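Local coordinates for protein probable hydrogenase maturation factor HypB (Methanocaldococcus jannaschii, PDB 2HF9) that probably hydrolyses GTP slowly to drive nickel insertion during [NiFe] hydrogenase maturation, and binds GTP, magnesium and zinc as a homodimer, at residues 56-61 against 121-126; 68-73 against 82-87; 41-46 against 52-57. All coordinates share one frame; numbering follows the deposited sequence.

Interaction 1 of 3, residues 56-61 against 121-126; sequences EKLIDN and LLFIEN. With MG (magnesium ion), chain C; GSP (5'-guanosine-diphosphate-monothiophosphate), chain E.
Phe123 projects from strand 121-125 against Leu58 and Ile59 of helix 51-62, so the P-loop helix of this SIMIBI-class GTPase packs on the central parallel sheet. All three residues are buried, and the side-chain contacts are few and apolar. Leu58 CB approaches the ring obliquely, 3.9 Å from Phe123 CE1. Ile59 lies at the ring's edge instead: its backbone N is near the ring plane, 4.3 Å from Phe123 CE1, and its CG1 is likewise 4.3 Å from Phe123 CD1. With Phe123 CB directed to the helix and CG anti to the carbonyl carbon (chi1 -60°), CE1 is set beside Leu58 CB. The ring of Phe43 on the adjacent strand meets that of Phe123 nearly at right angles.

The other side of the helix is looser and reaches solvent. Here Lys57 and Asp60 are partly exposed and Asn61 is exposed. The amide of Asn61 folds back along the helix, ND2 donating to Lys57 O at 2.8 Å with an N-H...O angle of 147°. Asn61 N reaches the same oxygen from the opposite face of its plane, so two donors grip it.

Farther along the strand the chemistry turns ionic. Glu125, its chain extended beyond CG, binds the magnesium ion with OE2 at 2.1 Å, and this oxygen lies 2.8 Å from GSP O3G, another ligand of the metal.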
# COMPACT_ATOMS: atom_id res chain seq x y z
N GLU A 56 -14.73 4.94 -11.36
CA GLU A 56 -16.04 5.61 -11.29
C GLU A 56 -16.16 6.71 -12.33
O GLU A 56 -17.14 6.76 -13.08
CB GLU A 56 -16.29 6.19 -9.89
CG GLU A 56 -16.58 5.16 -8.82
CD GLU A 56 -16.88 5.79 -7.48
OE1 GLU A 56 -18.02 5.66 -7.00
OE2 GLU A 56 -15.98 6.44 -6.90
N LYS A 57 -15.16 7.59 -12.38
CA LYS A 57 -15.14 8.68 -13.36
C LYS A 57 -15.09 8.16 -14.79
O LYS A 57 -15.76 8.70 -15.67
CB LYS A 57 -13.97 9.64 -13.08
CG LYS A 57 -14.08 10.43 -11.78
CD LYS A 57 -15.24 11.41 -11.80
CE LYS A 57 -15.27 12.29 -10.57
NZ LYS A 57 -16.43 13.22 -10.62
N LEU A 58 -14.29 7.12 -15.03
CA LEU A 58 -14.22 6.50 -16.35
C LEU A 58 -15.55 5.89 -16.80
O LEU A 58 -15.96 6.08 -17.95
CB LEU A 58 -13.10 5.45 -16.41
CG LEU A 58 -11.66 5.99 -16.41
CD1 LEU A 58 -10.68 4.84 -16.28
CD2 LEU A 58 -11.36 6.82 -17.65
N ILE A 59 -16.22 5.17 -15.90
CA ILE A 59 -17.56 4.64 -16.17
C ILE A 59 -18.52 5.77 -16.59
O ILE A 59 -19.11 5.71 -17.66
CB ILE A 59 -18.15 3.88 -14.95
CG1 ILE A 59 -17.35 2.60 -14.69
CG2 ILE A 59 -19.63 3.52 -15.19
CD1 ILE A 59 -17.55 2.02 -13.28
N ASP A 60 -18.64 6.79 -15.74
CA ASP A 60 -19.52 7.94 -16.01
C ASP A 60 -19.30 8.55 -17.39
O ASP A 60 -20.26 8.93 -18.07
CB ASP A 60 -19.32 9.03 -14.96
CG ASP A 60 -19.88 8.65 -13.60
OD1 ASP A 60 -20.50 7.58 -13.49
OD2 ASP A 60 -19.69 9.43 -12.65
N ASN A 61 -18.04 8.64 -17.80
CA ASN A 61 -17.70 9.39 -19.00
C ASN A 61 -17.57 8.55 -20.27
O ASN A 61 -17.49 9.10 -21.37
CB ASN A 61 -16.47 10.27 -18.73
CG ASN A 61 -16.79 11.42 -17.78
OD1 ASN A 61 -17.47 12.38 -18.16
ND2 ASN A 61 -16.33 11.31 -16.53
N LEU A 121 -15.81 -2.84 -22.56
CA LEU A 121 -14.67 -2.51 -21.70
C LEU A 121 -14.75 -3.24 -20.37
O LEU A 121 -15.81 -3.31 -19.76
CB LEU A 121 -14.58 -1.00 -21.44
CG LEU A 121 -14.46 -0.03 -22.61
CD1 LEU A 121 -14.40 1.40 -22.08
CD2 LEU A 121 -13.25 -0.33 -23.47
N LEU A 122 -13.61 -3.76 -19.92
CA LEU A 122 -13.50 -4.38 -18.61
C LEU A 122 -12.46 -3.65 -17.75
O LEU A 122 -11.29 -3.57 -18.13
CB LEU A 122 -13.15 -5.87 -18.73
CG LEU A 122 -12.91 -6.65 -17.43
CD1 LEU A 122 -14.15 -6.68 -16.55
CD2 LEU A 122 -12.45 -8.07 -17.75
N PHE A 123 -12.91 -3.13 -16.62
CA PHE A 123 -12.01 -2.49 -15.66
C PHE A 123 -11.84 -3.41 -14.46
O PHE A 123 -12.81 -3.73 -13.77
CB PHE A 123 -12.55 -1.13 -15.19
CG PHE A 123 -12.74 -0.11 -16.29
CD1 PHE A 123 -13.78 0.83 -16.19
CD2 PHE A 123 -11.91 -0.07 -17.40
CE1 PHE A 123 -13.98 1.78 -17.19
CE2 PHE A 123 -12.10 0.88 -18.41
CZ PHE A 123 -13.14 1.81 -18.31
N ILE A 124 -10.60 -3.84 -14.22
CA ILE A 124 -10.30 -4.68 -13.07
C ILE A 124 -9.55 -3.88 -12.01
O ILE A 124 -8.44 -3.39 -12.28
CB ILE A 124 -9.46 -5.92 -13.46
CG1 ILE A 124 -10.09 -6.67 -14.64
CG2 ILE A 124 -9.26 -6.83 -12.25
CD1 ILE A 124 -9.29 -7.89 -15.08
N GLU A 125 -10.13 -3.74 -10.83
CA GLU A 125 -9.40 -3.12 -9.73
C GLU A 125 -8.66 -4.18 -8.93
O GLU A 125 -9.27 -4.99 -8.22
CB GLU A 125 -10.30 -2.29 -8.81
CG GLU A 125 -9.49 -1.54 -7.75
CD GLU A 125 -10.29 -0.51 -7.00
OE1 GLU A 125 -11.33 -0.06 -7.52
OE2 GLU A 125 -9.89 -0.14 -5.88
N ASN A 126 -7.34 -4.17 -9.08
CA ASN A 126 -6.47 -5.10 -8.37
C ASN A 126 -6.40 -4.73 -6.90
O ASN A 126 -6.90 -3.67 -6.49
CB ASN A 126 -5.07 -5.04 -9.00
CG ASN A 126 -4.39 -6.39 -9.02
OD1 ASN A 126 -4.41 -7.14 -8.04
ND2 ASN A 126 -3.75 -6.69 -10.14
MG MG C . -10.74 1.08 -4.33
PG GSP E . -8.41 1.11 -2.13
O3B GSP E . -8.31 2.68 -2.48
S1G GSP E . -6.84 0.42 -2.12
O2G GSP E . -9.06 1.03 -0.74
O3G GSP E . -9.32 0.42 -3.17
PB GSP E . -8.46 3.30 -3.97
O1B GSP E . -7.13 3.32 -4.61
O2B GSP E . -9.49 2.63 -4.79
PA GSP E . -10.22 5.59 -3.58
O1A GSP E . -10.81 5.76 -4.93
O2A GSP E . -11.15 4.91 -2.65
O3A GSP E . -8.79 4.85 -3.64
O5' GSP E . -9.76 7.03 -3.04
C5' GSP E . -9.11 7.17 -1.79
C4' GSP E . -9.40 8.55 -1.22
O4' GSP E . -8.72 9.55 -1.95
C3' GSP E . -10.88 8.93 -1.26
O3' GSP E . -11.13 9.62 -0.06
C2' GSP E . -10.99 9.87 -2.44
O2' GSP E . -12.00 10.83 -2.26
C1' GSP E . -9.62 10.53 -2.44
N9 GSP E . -9.10 10.97 -3.74
C8 GSP E . -8.89 10.22 -4.87
N7 GSP E . -8.34 11.02 -5.81
C5 GSP E . -8.19 12.26 -5.29
C6 GSP E . -7.68 13.45 -5.81
O6 GSP E . -7.25 13.49 -6.97
N1 GSP E . -7.64 14.58 -5.01
C2 GSP E . -8.12 14.53 -3.71
N2 GSP E . -8.09 15.62 -2.95
N3 GSP E . -8.62 13.35 -3.20
C4 GSP E . -8.65 12.23 -3.98
O HOH W 1 -11.60 2.23 -2.88

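Interaction 2 of 3, residues 68-73 against 82-87; sequences IACIAG and ERMEKH. With GSP (5'-guanosine-diphosphate-monothiophosphate), chain E.
Met84 of helix 78-85 lays its sulfur and methyl over Cys70 and Ala72 of strand 68-74, joining the first strand and the helix of the beta-alpha-beta unit completed by strand 90-95. Followed along the strand, the segment begins with Ile68, which packs on Leu121 and Phe123 of the neighbouring strand 121-125. The first residue to meet the helix is Cys70: its CB lies 3.5 Å from Met84 SD, and its SG is 3.8 Å from the same sulfur. Ile71 turns its CB away from the helix, and its side chain touches Leu94 and Ile124. With Ala72 the strand faces the helix again, and its CB is 4.1 Å from Met84 SD and equally far from Met84 CE. Met84 spans both positions because its chain is extended beyond CG (chi2 169°).

One residue earlier on the helix, Arg83 serves the nucleotide. The chain bends at chi3 and brings the guanidinium edge to the alpha-phosphate of GSP. Arg83 NH1 donates to GSP O2A at 2.9 Å with an N-H...O angle of 157°, while Arg83 NH2 adds a weak bond to GSP O1A at 3.4 Å. A leucine in its place would probably leave GSP O2A without the NH1 donor and Glu56 OE2 without its charged mate. That carboxylate oxygen forms a salt bridge with Arg83 NH2, which is likely to limit the guanidinium's rotation, with O2A near its plane.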
# COMPACT_ATOMS: atom_id res chain seq x y z
N ILE A 68 -19.79 -1.29 -20.09
CA ILE A 68 -18.65 -1.46 -19.19
C ILE A 68 -18.95 -2.45 -18.06
O ILE A 68 -20.01 -2.40 -17.44
CB ILE A 68 -18.17 -0.10 -18.61
CG1 ILE A 68 -17.78 0.86 -19.75
CG2 ILE A 68 -17.00 -0.28 -17.65
CD1 ILE A 68 -17.84 2.34 -19.38
N ALA A 69 -18.00 -3.36 -17.83
CA ALA A 69 -18.04 -4.27 -16.70
C ALA A 69 -16.83 -4.02 -15.82
O ALA A 69 -15.80 -3.54 -16.30
CB ALA A 69 -18.06 -5.71 -17.17
N CYS A 70 -16.95 -4.36 -14.54
CA CYS A 70 -15.84 -4.30 -13.61
C CYS A 70 -15.64 -5.59 -12.83
O CYS A 70 -16.59 -6.34 -12.58
CB CYS A 70 -16.03 -3.15 -12.61
SG CYS A 70 -16.17 -1.53 -13.37
N ILE A 71 -14.39 -5.83 -12.45
CA ILE A 71 -14.02 -6.83 -11.46
C ILE A 71 -13.34 -6.06 -10.33
O ILE A 71 -12.33 -5.38 -10.56
CB ILE A 71 -13.08 -7.92 -12.04
CG1 ILE A 71 -13.83 -8.79 -13.05
CG2 ILE A 71 -12.49 -8.78 -10.93
CD1 ILE A 71 -12.93 -9.60 -13.99
N ALA A 72 -13.90 -6.15 -9.13
CA ALA A 72 -13.36 -5.46 -7.97
C ALA A 72 -12.83 -6.46 -6.96
O ALA A 72 -13.61 -7.17 -6.32
CB ALA A 72 -14.42 -4.57 -7.34
N GLY A 73 -11.51 -6.52 -6.84
CA GLY A 73 -10.87 -7.42 -5.89
C GLY A 73 -10.30 -6.69 -4.70
O GLY A 73 -9.55 -5.72 -4.85
N GLU A 82 -19.85 -2.00 -4.66
CA GLU A 82 -21.05 -1.18 -4.47
C GLU A 82 -20.90 0.21 -5.09
O GLU A 82 -21.85 0.74 -5.69
CB GLU A 82 -21.41 -1.08 -2.98
CG GLU A 82 -22.04 -2.36 -2.41
CD GLU A 82 -22.17 -2.34 -0.89
OE1 GLU A 82 -22.10 -1.25 -0.28
OE2 GLU A 82 -22.36 -3.43 -0.30
N ARG A 83 -19.71 0.79 -4.97
CA ARG A 83 -19.39 2.08 -5.60
C ARG A 83 -19.50 2.01 -7.13
O ARG A 83 -20.11 2.88 -7.74
CB ARG A 83 -18.01 2.59 -5.17
CG ARG A 83 -18.03 3.34 -3.84
CD ARG A 83 -16.63 3.63 -3.30
NE ARG A 83 -15.92 4.66 -4.05
CZ ARG A 83 -14.69 5.08 -3.78
NH1 ARG A 83 -14.00 4.56 -2.77
NH2 ARG A 83 -14.13 6.01 -4.54
N MET A 84 -18.93 0.98 -7.73
CA MET A 84 -18.97 0.81 -9.19
C MET A 84 -20.37 0.50 -9.70
O MET A 84 -20.74 0.91 -10.80
CB MET A 84 -18.00 -0.28 -9.63
CG MET A 84 -16.56 0.06 -9.36
SD MET A 84 -15.50 -1.37 -9.61
CE MET A 84 -14.02 -0.79 -8.80
N GLU A 85 -21.14 -0.23 -8.89
CA GLU A 85 -22.51 -0.60 -9.22
C GLU A 85 -23.45 0.59 -9.40
O GLU A 85 -24.26 0.61 -10.32
CB GLU A 85 -23.08 -1.57 -8.17
CG GLU A 85 -22.68 -3.02 -8.38
CD GLU A 85 -23.17 -3.95 -7.28
OE1 GLU A 85 -23.97 -3.52 -6.42
OE2 GLU A 85 -22.74 -5.12 -7.27
N LYS A 86 -23.33 1.59 -8.52
CA LYS A 86 -24.21 2.76 -8.59
C LYS A 86 -23.93 3.65 -9.81
O LYS A 86 -24.74 4.51 -10.17
CB LYS A 86 -24.20 3.57 -7.29
CG LYS A 86 -22.87 4.19 -6.91
CD LYS A 86 -23.05 5.37 -5.95
CE LYS A 86 -21.77 5.64 -5.17
NZ LYS A 86 -20.56 5.83 -6.03
N HIS A 87 -22.78 3.42 -10.46
CA HIS A 87 -22.42 4.15 -11.68
C HIS A 87 -22.88 3.45 -12.96
O HIS A 87 -22.63 3.95 -14.06
CB HIS A 87 -20.91 4.43 -11.70
CG HIS A 87 -20.48 5.45 -10.69
ND1 HIS A 87 -20.38 6.79 -10.98
CD2 HIS A 87 -20.13 5.32 -9.39
CE1 HIS A 87 -19.99 7.44 -9.90
NE2 HIS A 87 -19.83 6.57 -8.93
PG GSP E . -8.41 1.11 -2.13
O3B GSP E . -8.31 2.68 -2.48
S1G GSP E . -6.84 0.42 -2.12
O2G GSP E . -9.06 1.03 -0.74
O3G GSP E . -9.32 0.42 -3.17
PB GSP E . -8.46 3.30 -3.97
O1B GSP E . -7.13 3.32 -4.61
O2B GSP E . -9.49 2.63 -4.79
PA GSP E . -10.22 5.59 -3.58
O1A GSP E . -10.81 5.76 -4.93
O2A GSP E . -11.15 4.91 -2.65
O3A GSP E . -8.79 4.85 -3.64
O5' GSP E . -9.76 7.03 -3.04
C5' GSP E . -9.11 7.17 -1.79
C4' GSP E . -9.40 8.55 -1.22
O4' GSP E . -8.72 9.55 -1.95
C3' GSP E . -10.88 8.93 -1.26
O3' GSP E . -11.13 9.62 -0.06
C2' GSP E . -10.99 9.87 -2.44
O2' GSP E . -12.00 10.83 -2.26
C1' GSP E . -9.62 10.53 -2.44
N9 GSP E . -9.10 10.97 -3.74
C8 GSP E . -8.89 10.22 -4.87
N7 GSP E . -8.34 11.02 -5.81
C5 GSP E . -8.19 12.26 -5.29
C6 GSP E . -7.68 13.45 -5.81
O6 GSP E . -7.25 13.49 -6.97
N1 GSP E . -7.64 14.58 -5.01
C2 GSP E . -8.12 14.53 -3.71
N2 GSP E . -8.09 15.62 -2.95
N3 GSP E . -8.62 13.35 -3.20
C4 GSP E . -8.65 12.23 -3.98

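Interaction 3 of 3, residues 41-46 against 52-57; sequences FDFMGA and TLLIEK. With MG (magnesium ion), chain C; GSP (5'-guanosine-diphosphate-monothiophosphate), chain E.
Ile55 sits on one face of the Phe43 ring while Leu54 comes to its edge, so two successive helix residues grip the aromatic from different directions. The CH-pi contact is almost ideally centred: Ile55 CG1 stands 3.8 Å from the Phe43 centroid, only 3° off the ring normal. Beyond it, Ile55 CD1 drifts toward the CB side of the ring, 3.8 Å from Phe43 CD1. Leu54 crosses Phe43 at about a right angle, its CD2 lying near the ring plane, 3.8 Å from Phe43 CE2. That reach follows from Leu54 CG being anti to the backbone N (chi1 178°).

The strand and helix flank the P-loop, and the helix start holds the nucleotide. Thr52 N donates to GSP O2B at 2.9 Å and Leu53 N to GSP O1A at 2.9 Å, while Thr52 OG1 binds magnesium at 2.1 Å. Asp80, Glu125, GSP O3G, GSP O2B and a water complete its six ligands.

Within the fold, strand 39-45 lies between strands 121-125 and 142-148. Phe43 touches Ile144 on the latter, whereas Ile55 extends the packing to Met84 of helix 78-85.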
# COMPACT_ATOMS: atom_id res chain seq x y z
N PHE A 41 -8.56 -3.71 -18.71
CA PHE A 41 -7.57 -2.86 -18.05
C PHE A 41 -7.36 -3.29 -16.60
O PHE A 41 -8.32 -3.43 -15.83
CB PHE A 41 -8.00 -1.39 -18.12
CG PHE A 41 -8.04 -0.82 -19.52
CD1 PHE A 41 -9.18 -0.94 -20.31
CD2 PHE A 41 -6.93 -0.15 -20.03
CE1 PHE A 41 -9.21 -0.41 -21.60
CE2 PHE A 41 -6.96 0.39 -21.32
CZ PHE A 41 -8.11 0.25 -22.10
N ASP A 42 -6.10 -3.48 -16.23
CA ASP A 42 -5.70 -3.83 -14.87
C ASP A 42 -5.29 -2.56 -14.12
O ASP A 42 -4.28 -1.94 -14.44
CB ASP A 42 -4.55 -4.86 -14.92
CG ASP A 42 -4.05 -5.29 -13.55
OD1 ASP A 42 -4.58 -4.86 -12.51
OD2 ASP A 42 -3.10 -6.09 -13.51
N PHE A 43 -6.11 -2.17 -13.13
CA PHE A 43 -5.84 -0.99 -12.31
C PHE A 43 -5.14 -1.41 -11.02
O PHE A 43 -5.76 -1.99 -10.13
CB PHE A 43 -7.15 -0.26 -11.96
CG PHE A 43 -7.78 0.43 -13.13
CD1 PHE A 43 -8.59 -0.27 -14.03
CD2 PHE A 43 -7.61 1.80 -13.33
CE1 PHE A 43 -9.19 0.37 -15.11
CE2 PHE A 43 -8.21 2.45 -14.40
CZ PHE A 43 -9.00 1.73 -15.30
N MET A 44 -3.85 -1.12 -10.96
CA MET A 44 -3.02 -1.38 -9.79
C MET A 44 -2.69 -0.07 -9.08
O MET A 44 -2.86 1.00 -9.65
CB MET A 44 -1.70 -2.06 -10.21
CG MET A 44 -1.85 -3.48 -10.74
SD MET A 44 -0.31 -4.09 -11.46
CE MET A 44 -0.30 -3.20 -13.02
N GLY A 45 -2.22 -0.17 -7.84
CA GLY A 45 -1.75 1.00 -7.11
C GLY A 45 -1.52 0.75 -5.63
O GLY A 45 -1.70 -0.36 -5.14
N ALA A 46 -1.11 1.81 -4.94
CA ALA A 46 -0.92 1.75 -3.49
C ALA A 46 -2.28 1.81 -2.80
O ALA A 46 -3.32 1.90 -3.46
CB ALA A 46 -0.03 2.90 -3.04
N THR A 52 -10.53 3.37 -7.42
CA THR A 52 -11.99 3.29 -7.51
C THR A 52 -12.58 4.59 -8.04
O THR A 52 -13.42 4.57 -8.94
CB THR A 52 -12.64 2.90 -6.18
OG1 THR A 52 -12.12 1.63 -5.76
CG2 THR A 52 -14.16 2.78 -6.34
N LEU A 53 -12.14 5.72 -7.49
CA LEU A 53 -12.60 7.02 -7.97
C LEU A 53 -12.31 7.22 -9.46
O LEU A 53 -13.14 7.76 -10.19
CB LEU A 53 -12.02 8.16 -7.13
CG LEU A 53 -12.65 9.55 -7.32
CD1 LEU A 53 -14.18 9.53 -7.19
CD2 LEU A 53 -12.04 10.54 -6.32
N LEU A 54 -11.13 6.78 -9.90
CA LEU A 54 -10.78 6.83 -11.32
C LEU A 54 -11.72 5.97 -12.16
O LEU A 54 -12.22 6.41 -13.20
CB LEU A 54 -9.32 6.40 -11.54
CG LEU A 54 -8.81 6.36 -12.99
CD1 LEU A 54 -8.94 7.72 -13.68
CD2 LEU A 54 -7.37 5.85 -13.05
N ILE A 55 -11.95 4.74 -11.70
CA ILE A 55 -12.85 3.81 -12.40
C ILE A 55 -14.27 4.38 -12.47
O ILE A 55 -14.91 4.34 -13.53
CB ILE A 55 -12.81 2.39 -11.75
CG1 ILE A 55 -11.52 1.66 -12.16
CG2 ILE A 55 -14.04 1.56 -12.14
CD1 ILE A 55 -11.21 0.42 -11.35
N GLU A 56 -14.73 4.94 -11.36
CA GLU A 56 -16.04 5.61 -11.29
C GLU A 56 -16.16 6.71 -12.33
O GLU A 56 -17.14 6.76 -13.08
CB GLU A 56 -16.29 6.19 -9.89
CG GLU A 56 -16.58 5.16 -8.82
CD GLU A 56 -16.88 5.79 -7.48
OE1 GLU A 56 -18.02 5.66 -7.00
OE2 GLU A 56 -15.98 6.44 -6.90
N LYS A 57 -15.16 7.59 -12.38
CA LYS A 57 -15.14 8.68 -13.36
C LYS A 57 -15.09 8.16 -14.79
O LYS A 57 -15.76 8.70 -15.67
CB LYS A 57 -13.97 9.64 -13.08
CG LYS A 57 -14.08 10.43 -11.78
CD LYS A 57 -15.24 11.41 -11.80
CE LYS A 57 -15.27 12.29 -10.57
NZ LYS A 57 -16.43 13.22 -10.62
MG MG C . -10.74 1.08 -4.33
PG GSP E . -8.41 1.11 -2.13
O3B GSP E . -8.31 2.68 -2.48
S1G GSP E . -6.84 0.42 -2.12
O2G GSP E . -9.06 1.03 -0.74
O3G GSP E . -9.32 0.42 -3.17
PB GSP E . -8.46 3.30 -3.97
O1B GSP E . -7.13 3.32 -4.61
O2B GSP E . -9.49 2.63 -4.79
PA GSP E . -10.22 5.59 -3.58
O1A GSP E . -10.81 5.76 -4.93
O2A GSP E . -11.15 4.91 -2.65
O3A GSP E . -8.79 4.85 -3.64
O5' GSP E . -9.76 7.03 -3.04
C5' GSP E . -9.11 7.17 -1.79
C4' GSP E . -9.40 8.55 -1.22
O4' GSP E . -8.72 9.55 -1.95
C3' GSP E . -10.88 8.93 -1.26
O3' GSP E . -11.13 9.62 -0.06
C2' GSP E . -10.99 9.87 -2.44
O2' GSP E . -12.00 10.83 -2.26
C1' GSP E . -9.62 10.53 -2.44
N9 GSP E . -9.10 10.97 -3.74
C8 GSP E . -8.89 10.22 -4.87
N7 GSP E . -8.34 11.02 -5.81
C5 GSP E . -8.19 12.26 -5.29
C6 GSP E . -7.68 13.45 -5.81
O6 GSP E . -7.25 13.49 -6.97
N1 GSP E . -7.64 14.58 -5.01
C2 GSP E . -8.12 14.53 -3.71
N2 GSP E . -8.09 15.62 -2.95
N3 GSP E . -8.62 13.35 -3.20
C4 GSP E . -8.65 12.23 -3.98
O HOH W 1 -11.60 2.23 -2.88

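Overall arrangement
All three contacts have buried apolar centres on one parallel sheet, where strands 68-74, 121-125 and 39-45 are successive neighbours. Interaction 3 is centred about 5 Å from the chain's centre, interaction 1 about 9 Å and interaction 2 about 13 Å; exposed residues flank interactions 1 (Asn61) and 2 (Glu82, Glu85, Lys86). Interactions 1 and 3 hold helix 51-62 at different turns, sharing Glu56 and Lys57, and both rest on aromatic rings. Interaction 2 has helix 78-85 instead, with sulfur in place of a ring. Toward the nucleotide, interactions 1 and 3 each supply a magnesium ligand, interaction 2 an arginine. Between residues 56-61 and 82-87, Glu56 OE1 and Lys86 NZ form a salt bridge at 2.7 Å.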